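PDB 2G3B: putative TetR-family transcriptional regulator, which probably binds DNA at regulatory sites and acts as a transcriptional repressor. Local coordinates for residues Arg22-Asn27 with Gly49-Ala54; Asp6-Ala11 with Pro37-Tyr42. All blocks are in the same frame, centred on the assembly; numbering follows the deposited sequence.

Interaction 1. Residues Arg22-Asn27 with Gly49-Ala54; sequences RGLRVN and GLLEAA
In the DNA-binding domain of this TetR-family fold, Leu24 and Val26, at the entry to the predicted helix-turn-helix, meet Leu50 and Leu51 of helix 47-66. Leu24 sits in the short loop between helix 2-23 and helix 26-33. Its CB points at helix 47-66. CG lies anti to the backbone N (chi1 177°), which carries the methyls out toward the helix. CD2 does the touching. It lies 3.3 Å from CD2 of Leu51, shorter than usual for two methyl carbons. The packing here looks tight, though so short a distance is somewhat doubtful. The two side chains run past each other in opposite directions, and only their methyl ends meet. Leu51 is turned the other way about its first torsion, with CG beside the backbone N (chi1 -69°). That turn brings its end nearer to Leu24 than its CB direction would suggest. Leu50 also points toward segment 22-27. Its CD2 is shared by two partners: Leu24 CD2 lies 4.3 Å from it, and Val26 CG2 lies 4.4 Å from it. Both are looser contacts. No hydrogen bond spans the contact; the join is wholly apolar and mostly buried. Arg25, at the N-cap position, marks the start of helix 26-33. The same small core continues into the neighbouring helices. Leu24 rests on Ala15, Leu51 on Ile21 and Leu50 on Ser12, all of helix 2-23, while Val26 reaches Leu40 and Tyr41 of helix 37-44.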
ATOM      1  N   ARG A  22     -11.313  -0.891  13.888  1.00 46.20           N
ATOM      2  CA  ARG A  22     -11.763  -0.516  15.259  1.00 47.99           C
ATOM      3  C   ARG A  22     -13.160   0.128  15.316  1.00 49.30           C
ATOM      4  O   ARG A  22     -13.817   0.158  16.378  1.00 49.03           O
ATOM      5  CB  ARG A  22     -10.766   0.421  15.925  1.00 48.73           C
ATOM      6  CG  ARG A  22     -10.447   1.664  15.103  1.00 50.91           C
ATOM      7  CD  ARG A  22      -9.100   2.263  15.497  1.00 53.11           C
ATOM      8  NE  ARG A  22      -8.906   2.262  16.944  1.00 54.46           N
ATOM      9  CZ  ARG A  22      -9.675   2.936  17.797  1.00 56.21           C
ATOM     10  NH1 ARG A  22     -10.698   3.654  17.330  1.00 55.38           N
ATOM     11  NH2 ARG A  22      -9.422   2.883  19.108  1.00 54.08           N
ATOM     12  N   GLY A  23     -13.621   0.647  14.177  1.00 49.63           N
ATOM     13  CA  GLY A  23     -14.912   1.339  14.159  1.00 49.98           C
ATOM     14  C   GLY A  23     -16.050   0.440  13.744  1.00 49.46           C
ATOM     15  O   GLY A  23     -17.228   0.863  13.782  1.00 50.50           O
ATOM     16  N   LEU A  24     -15.687  -0.786  13.340  1.00 47.74           N
ATOM     17  CA  LEU A  24     -16.617  -1.854  12.999  1.00 46.85           C
ATOM     18  C   LEU A  24     -17.169  -2.471  14.280  1.00 46.49           C
ATOM     19  O   LEU A  24     -16.424  -3.073  15.071  1.00 46.39           O
ATOM     20  CB  LEU A  24     -15.911  -2.950  12.205  1.00 46.65           C
ATOM     21  CG  LEU A  24     -16.669  -4.217  11.799  1.00 47.64           C
ATOM     22  CD1 LEU A  24     -17.487  -4.015  10.524  1.00 46.25           C
ATOM     23  CD2 LEU A  24     -15.677  -5.381  11.556  1.00 47.93           C
ATOM     24  N   ARG A  25     -18.480  -2.358  14.453  1.00 44.59           N
ATOM     25  CA  ARG A  25     -19.122  -2.931  15.587  1.00 43.43           C
ATOM     26  C   ARG A  25     -20.254  -3.843  15.043  1.00 42.90           C
ATOM     27  O   ARG A  25     -21.035  -3.438  14.163  1.00 41.00           O
ATOM     28  CB  ARG A  25     -19.658  -1.799  16.468  1.00 43.41           C
ATOM     29  CG  ARG A  25     -18.611  -1.014  17.304  1.00 42.22           C
ATOM     30  CD  ARG A  25     -19.350  -0.214  18.423  1.00 46.82           C
ATOM     31  NE  ARG A  25     -19.840  -1.045  19.542  1.00 52.65           N
ATOM     32  CZ  ARG A  25     -21.122  -1.272  19.881  1.00 53.46           C
ATOM     33  NH1 ARG A  25     -22.139  -0.723  19.223  1.00 55.12           N
ATOM     34  NH2 ARG A  25     -21.386  -2.057  20.906  1.00 53.17           N
ATOM     35  N   VAL A  26     -20.302  -5.072  15.537  1.00 42.03           N
ATOM     36  CA  VAL A  26     -21.356  -6.058  15.149  1.00 43.30           C
ATOM     37  C   VAL A  26     -22.773  -5.504  15.256  1.00 42.89           C
ATOM     38  O   VAL A  26     -23.604  -5.685  14.348  1.00 43.73           O
ATOM     39  CB  VAL A  26     -21.205  -7.349  15.974  1.00 43.12           C
ATOM     40  CG1 VAL A  26     -22.454  -8.239  15.906  1.00 44.53           C
ATOM     41  CG2 VAL A  26     -19.957  -8.114  15.496  1.00 44.43           C
ATOM     42  N   ASN A  27     -23.041  -4.800  16.342  1.00 42.08           N
ATOM     43  CA  ASN A  27     -24.377  -4.238  16.573  1.00 42.55           C
ATOM     44  C   ASN A  27     -24.753  -3.190  15.557  1.00 42.25           C
ATOM     45  O   ASN A  27     -25.911  -3.125  15.110  1.00 40.45           O
ATOM     46  CB  ASN A  27     -24.443  -3.603  17.947  1.00 43.55           C
ATOM     47  CG  ASN A  27     -24.788  -4.589  19.018  1.00 46.82           C
ATOM     48  OD1 ASN A  27     -24.775  -5.805  18.791  1.00 51.88           O
ATOM     49  ND2 ASN A  27     -25.105  -4.074  20.207  1.00 50.19           N
ATOM     50  N   GLY A  49     -14.352 -14.278  11.797  1.00 30.22           N
ATOM     51  CA  GLY A  49     -15.131 -14.905  10.679  1.00 29.58           C
ATOM     52  C   GLY A  49     -15.819 -13.840   9.820  1.00 28.90           C
ATOM     53  O   GLY A  49     -15.855 -13.945   8.590  1.00 29.06           O
ATOM     54  N   LEU A  50     -16.366 -12.800  10.470  1.00 28.78           N
ATOM     55  CA  LEU A  50     -16.990 -11.657   9.770  1.00 28.98           C
ATOM     56  C   LEU A  50     -15.981 -10.975   8.844  1.00 30.14           C
ATOM     57  O   LEU A  50     -16.258 -10.716   7.651  1.00 30.03           O
ATOM     58  CB  LEU A  50     -17.656 -10.637  10.785  1.00 30.45           C
ATOM     59  CG  LEU A  50     -18.313  -9.347  10.183  1.00 29.46           C
ATOM     60  CD1 LEU A  50     -19.488  -9.737   9.278  1.00 27.27           C
ATOM     61  CD2 LEU A  50     -18.788  -8.291  11.221  1.00 27.89           C
ATOM     62  N   LEU A  51     -14.785 -10.719   9.367  1.00 30.59           N
ATOM     63  CA  LEU A  51     -13.783  -9.950   8.607  1.00 31.50           C
ATOM     64  C   LEU A  51     -13.262 -10.780   7.432  1.00 30.26           C
ATOM     65  O   LEU A  51     -13.114 -10.264   6.295  1.00 32.11           O
ATOM     66  CB  LEU A  51     -12.625  -9.522   9.524  1.00 31.24           C
ATOM     67  CG  LEU A  51     -12.973  -8.472  10.597  1.00 36.09           C
ATOM     68  CD1 LEU A  51     -11.861  -8.291  11.607  1.00 37.28           C
ATOM     69  CD2 LEU A  51     -13.326  -7.151   9.985  1.00 40.44           C
ATOM     70  N   GLU A  52     -12.985 -12.054   7.704  1.00 30.84           N
ATOM     71  CA  GLU A  52     -12.617 -12.993   6.633  1.00 32.07           C
ATOM     72  C   GLU A  52     -13.651 -12.959   5.518  1.00 31.10           C
ATOM     73  O   GLU A  52     -13.322 -12.784   4.368  1.00 30.86           O
ATOM     74  CB  GLU A  52     -12.501 -14.412   7.150  1.00 31.58           C
ATOM     75  CG  GLU A  52     -12.230 -15.399   5.980  1.00 34.55           C
ATOM     76  CD  GLU A  52     -11.893 -16.833   6.435  1.00 37.54           C
ATOM     77  OE1 GLU A  52     -11.023 -16.998   7.317  1.00 43.01           O
ATOM     78  OE2 GLU A  52     -12.487 -17.798   5.898  1.00 41.18           O
ATOM     79  N   ALA A  53     -14.932 -13.094   5.864  1.00 31.22           N
ATOM     80  CA  ALA A  53     -15.981 -13.061   4.850  1.00 29.73           C
ATOM     81  C   ALA A  53     -16.083 -11.694   4.159  1.00 29.73           C
ATOM     82  O   ALA A  53     -16.374 -11.622   2.938  1.00 29.50           O
ATOM     83  CB  ALA A  53     -17.343 -13.511   5.465  1.00 29.64           C
ATOM     84  N   ALA A  54     -15.818 -10.605   4.893  1.00 28.42           N
ATOM     85  CA  ALA A  54     -15.809  -9.255   4.286  1.00 28.11           C
ATOM     86  C   ALA A  54     -14.623  -9.076   3.319  1.00 28.97           C
ATOM     87  O   ALA A  54     -14.770  -8.514   2.255  1.00 27.89           O
ATOM     88  CB  ALA A  54     -15.761  -8.143   5.346  1.00 29.68           C
TER

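Interaction 2. Residues Asp6-Ala11 with Pro37-Tyr42; sequences DAILKA and PGLLYY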
ATOM      1  N   ASP A   6     -25.384 -11.160   2.298  1.00 35.10           N
ATOM      2  CA  ASP A   6     -24.978 -10.035   1.428  1.00 36.54           C
ATOM      3  C   ASP A   6     -25.186  -8.655   2.074  1.00 35.89           C
ATOM      4  O   ASP A   6     -24.316  -7.799   1.958  1.00 36.29           O
ATOM      5  CB  ASP A   6     -25.740 -10.104   0.092  1.00 37.49           C
ATOM      6  CG  ASP A   6     -25.382  -8.941  -0.875  1.00 43.20           C
ATOM      7  OD1 ASP A   6     -24.482  -9.134  -1.730  1.00 47.82           O
ATOM      8  OD2 ASP A   6     -25.988  -7.832  -0.776  1.00 46.95           O
ATOM      9  N   ALA A   7     -26.329  -8.443   2.758  1.00 35.29           N
ATOM     10  CA  ALA A   7     -26.586  -7.189   3.483  1.00 33.39           C
ATOM     11  C   ALA A   7     -25.592  -6.994   4.610  1.00 32.61           C
ATOM     12  O   ALA A   7     -25.105  -5.888   4.836  1.00 32.56           O
ATOM     13  CB  ALA A   7     -28.058  -7.141   4.052  1.00 34.45           C
ATOM     14  N   ILE A   8     -25.272  -8.071   5.321  1.00 31.31           N
ATOM     15  CA  ILE A   8     -24.321  -7.968   6.414  1.00 31.10           C
ATOM     16  C   ILE A   8     -22.932  -7.533   5.872  1.00 30.75           C
ATOM     17  O   ILE A   8     -22.251  -6.663   6.459  1.00 30.16           O
ATOM     18  CB  ILE A   8     -24.184  -9.297   7.234  1.00 30.16           C
ATOM     19  CG1 ILE A   8     -25.447  -9.516   8.100  1.00 32.32           C
ATOM     20  CG2 ILE A   8     -22.961  -9.225   8.134  1.00 30.85           C
ATOM     21  CD1 ILE A   8     -25.653 -11.005   8.577  1.00 29.69           C
ATOM     22  N   LEU A   9     -22.522  -8.181   4.791  1.00 30.80           N
ATOM     23  CA  LEU A   9     -21.167  -7.993   4.246  1.00 30.99           C
ATOM     24  C   LEU A   9     -21.070  -6.590   3.616  1.00 31.66           C
ATOM     25  O   LEU A   9     -20.101  -5.850   3.820  1.00 34.52           O
ATOM     26  CB  LEU A   9     -20.855  -9.132   3.244  1.00 30.08           C
ATOM     27  CG  LEU A   9     -20.756 -10.488   3.976  1.00 30.93           C
ATOM     28  CD1 LEU A   9     -20.484 -11.654   3.074  1.00 31.90           C
ATOM     29  CD2 LEU A   9     -19.722 -10.388   5.094  1.00 31.13           C
ATOM     30  N   LYS A  10     -22.107  -6.194   2.891  1.00 32.63           N
ATOM     31  CA  LYS A  10     -22.162  -4.845   2.328  1.00 32.35           C
ATOM     32  C   LYS A  10     -22.016  -3.759   3.437  1.00 31.76           C
ATOM     33  O   LYS A  10     -21.301  -2.757   3.269  1.00 31.52           O
ATOM     34  CB  LYS A  10     -23.483  -4.718   1.595  1.00 32.59           C
ATOM     35  CG  LYS A  10     -23.793  -3.360   1.010  1.00 34.65           C
ATOM     36  CD  LYS A  10     -25.270  -3.347   0.652  1.00 42.14           C
ATOM     37  CE  LYS A  10     -25.484  -4.150  -0.625  1.00 45.21           C
ATOM     38  N   ALA A  11     -22.747  -3.927   4.539  1.00 30.40           N
ATOM     39  CA  ALA A  11     -22.650  -3.008   5.680  1.00 29.99           C
ATOM     40  C   ALA A  11     -21.275  -3.093   6.337  1.00 30.92           C
ATOM     41  O   ALA A  11     -20.746  -2.109   6.839  1.00 32.03           O
ATOM     42  CB  ALA A  11     -23.791  -3.338   6.732  1.00 29.15           C
ATOM     43  N   PRO A  37     -27.854  -9.101  15.633  1.00 30.26           N
ATOM     44  CA  PRO A  37     -26.520  -9.627  15.946  1.00 29.46           C
ATOM     45  C   PRO A  37     -26.459 -11.172  15.913  1.00 28.70           C
ATOM     46  O   PRO A  37     -25.501 -11.697  15.381  1.00 28.29           O
ATOM     47  CB  PRO A  37     -26.288  -9.107  17.369  1.00 30.42           C
ATOM     48  CG  PRO A  37     -27.012  -7.769  17.348  1.00 31.04           C
ATOM     49  CD  PRO A  37     -28.277  -8.039  16.572  1.00 28.91           C
ATOM     50  N   GLY A  38     -27.473 -11.891  16.433  1.00 25.78           N
ATOM     51  CA  GLY A  38     -27.437 -13.358  16.487  1.00 25.88           C
ATOM     52  C   GLY A  38     -27.393 -13.984  15.082  1.00 27.07           C
ATOM     53  O   GLY A  38     -26.782 -15.061  14.851  1.00 26.37           O
ATOM     54  N   LEU A  39     -28.030 -13.331  14.119  1.00 27.54           N
ATOM     55  CA  LEU A  39     -27.963 -13.888  12.740  1.00 27.09           C
ATOM     56  C   LEU A  39     -26.568 -13.742  12.214  1.00 28.55           C
ATOM     57  O   LEU A  39     -26.054 -14.639  11.509  1.00 27.76           O
ATOM     58  CB  LEU A  39     -28.933 -13.220  11.789  1.00 27.34           C
ATOM     59  CG  LEU A  39     -28.914 -13.753  10.348  1.00 29.47           C
ATOM     60  CD1 LEU A  39     -29.489 -15.190  10.264  1.00 29.76           C
ATOM     61  CD2 LEU A  39     -29.614 -12.837   9.422  1.00 30.83           C
ATOM     62  N   LEU A  40     -25.948 -12.606  12.537  1.00 28.33           N
ATOM     63  CA  LEU A  40     -24.586 -12.356  12.068  1.00 29.61           C
ATOM     64  C   LEU A  40     -23.631 -13.434  12.640  1.00 29.56           C
ATOM     65  O   LEU A  40     -22.804 -14.044  11.894  1.00 30.41           O
ATOM     66  CB  LEU A  40     -24.213 -10.893  12.409  1.00 29.06           C
ATOM     67  CG  LEU A  40     -22.902 -10.340  11.890  1.00 33.12           C
ATOM     68  CD1 LEU A  40     -22.996  -8.786  11.781  1.00 30.07           C
ATOM     69  CD2 LEU A  40     -21.793 -10.802  12.871  1.00 34.04           C
ATOM     70  N   TYR A  41     -23.768 -13.726  13.935  1.00 28.55           N
ATOM     71  CA  TYR A  41     -22.964 -14.775  14.544  1.00 29.37           C
ATOM     72  C   TYR A  41     -23.273 -16.183  14.047  1.00 29.37           C
ATOM     73  O   TYR A  41     -22.367 -17.023  13.949  1.00 25.54           O
ATOM     74  CB  TYR A  41     -23.115 -14.789  16.051  1.00 31.34           C
ATOM     75  CG  TYR A  41     -22.600 -13.551  16.739  1.00 32.70           C
ATOM     76  CD1 TYR A  41     -21.302 -13.120  16.569  1.00 35.34           C
ATOM     77  CD2 TYR A  41     -23.411 -12.854  17.642  1.00 36.22           C
ATOM     78  CE1 TYR A  41     -20.828 -11.987  17.227  1.00 35.38           C
ATOM     79  CE2 TYR A  41     -22.936 -11.710  18.319  1.00 38.12           C
ATOM     80  CZ  TYR A  41     -21.662 -11.302  18.114  1.00 37.67           C
ATOM     81  OH  TYR A  41     -21.192 -10.208  18.797  1.00 41.13           O
ATOM     82  N   TYR A  42     -24.545 -16.451  13.763  1.00 27.97           N
ATOM     83  CA  TYR A  42     -24.900 -17.708  13.104  1.00 30.02           C
ATOM     84  C   TYR A  42     -24.165 -17.906  11.765  1.00 30.34           C
ATOM     85  O   TYR A  42     -23.658 -18.993  11.489  1.00 29.74           O
ATOM     86  CB  TYR A  42     -26.404 -17.818  12.903  1.00 29.96           C
ATOM     87  CG  TYR A  42     -26.823 -19.191  12.399  1.00 33.19           C
ATOM     88  CD1 TYR A  42     -26.721 -20.347  13.225  1.00 33.64           C
ATOM     89  CD2 TYR A  42     -27.318 -19.347  11.109  1.00 33.79           C
ATOM     90  CE1 TYR A  42     -27.097 -21.625  12.738  1.00 32.25           C
ATOM     91  CE2 TYR A  42     -27.665 -20.606  10.622  1.00 33.90           C
ATOM     92  CZ  TYR A  42     -27.567 -21.725  11.440  1.00 33.56           C
ATOM     93  OH  TYR A  42     -27.943 -22.953  10.945  1.00 35.11           O
TER
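Ile8 of helix 2-23 packs against Leu40 and, more lightly, Leu39 of helix 37-44. The latter is the second helix of the predicted helix-turn-helix, the one that typically reads DNA in TetR-family proteins and probably does so here. Ile8 gives up the most surface, Leu40 less and Leu39 least. Ile8 points toward helix 37-44 and uses both branches. CG2, anti to the backbone N, meets CD1 of Leu40 at 3.7 Å. It also lies 3.9 Å from Leu40 CG. The other branch leaves with CG1 beside the backbone N (chi1 -73°) and carries CD1 toward the backbone of helix 37-44. The two side chains run at a slant to each other. Leu39 also points toward helix 2-23, and its CD2 only grazes Ile8 CD1 at 4.4 Å. An alanine at Ile8 would keep neither branch, and Leu40 is likely to be left with a gap beside its side chain and a weaker hold on helix 2-23. Ile8 also touches Phe44, further along helix 37-44, while Leu40 rests on Val29 of helix 26-33. No hydrogen bond joins the two segments, and the contact between them is made by these apolar side chains. Ile8 CD1 stops 3.9 Å from Leu40 CA, against the helix backbone.

From the N terminus, the chain runs through 6-11 on helix 2-23 and then 22-27 at that helix's end. It goes on to 37-42 and 49-54. Interaction 2 closes a loop when helix 37-44 returns to helix 2-23. Interaction 1 opens inside that loop and closes beyond it, at helix 47-66. The two loops therefore cross. Their centres lie about 9 Å apart, and their side chains touch: Leu50 CD1 is 3.7 Å from Ile8 CG2. Through this touch they tie both helices of the predicted helix-turn-helix to helices 2-23 and 47-66 in one apolar core.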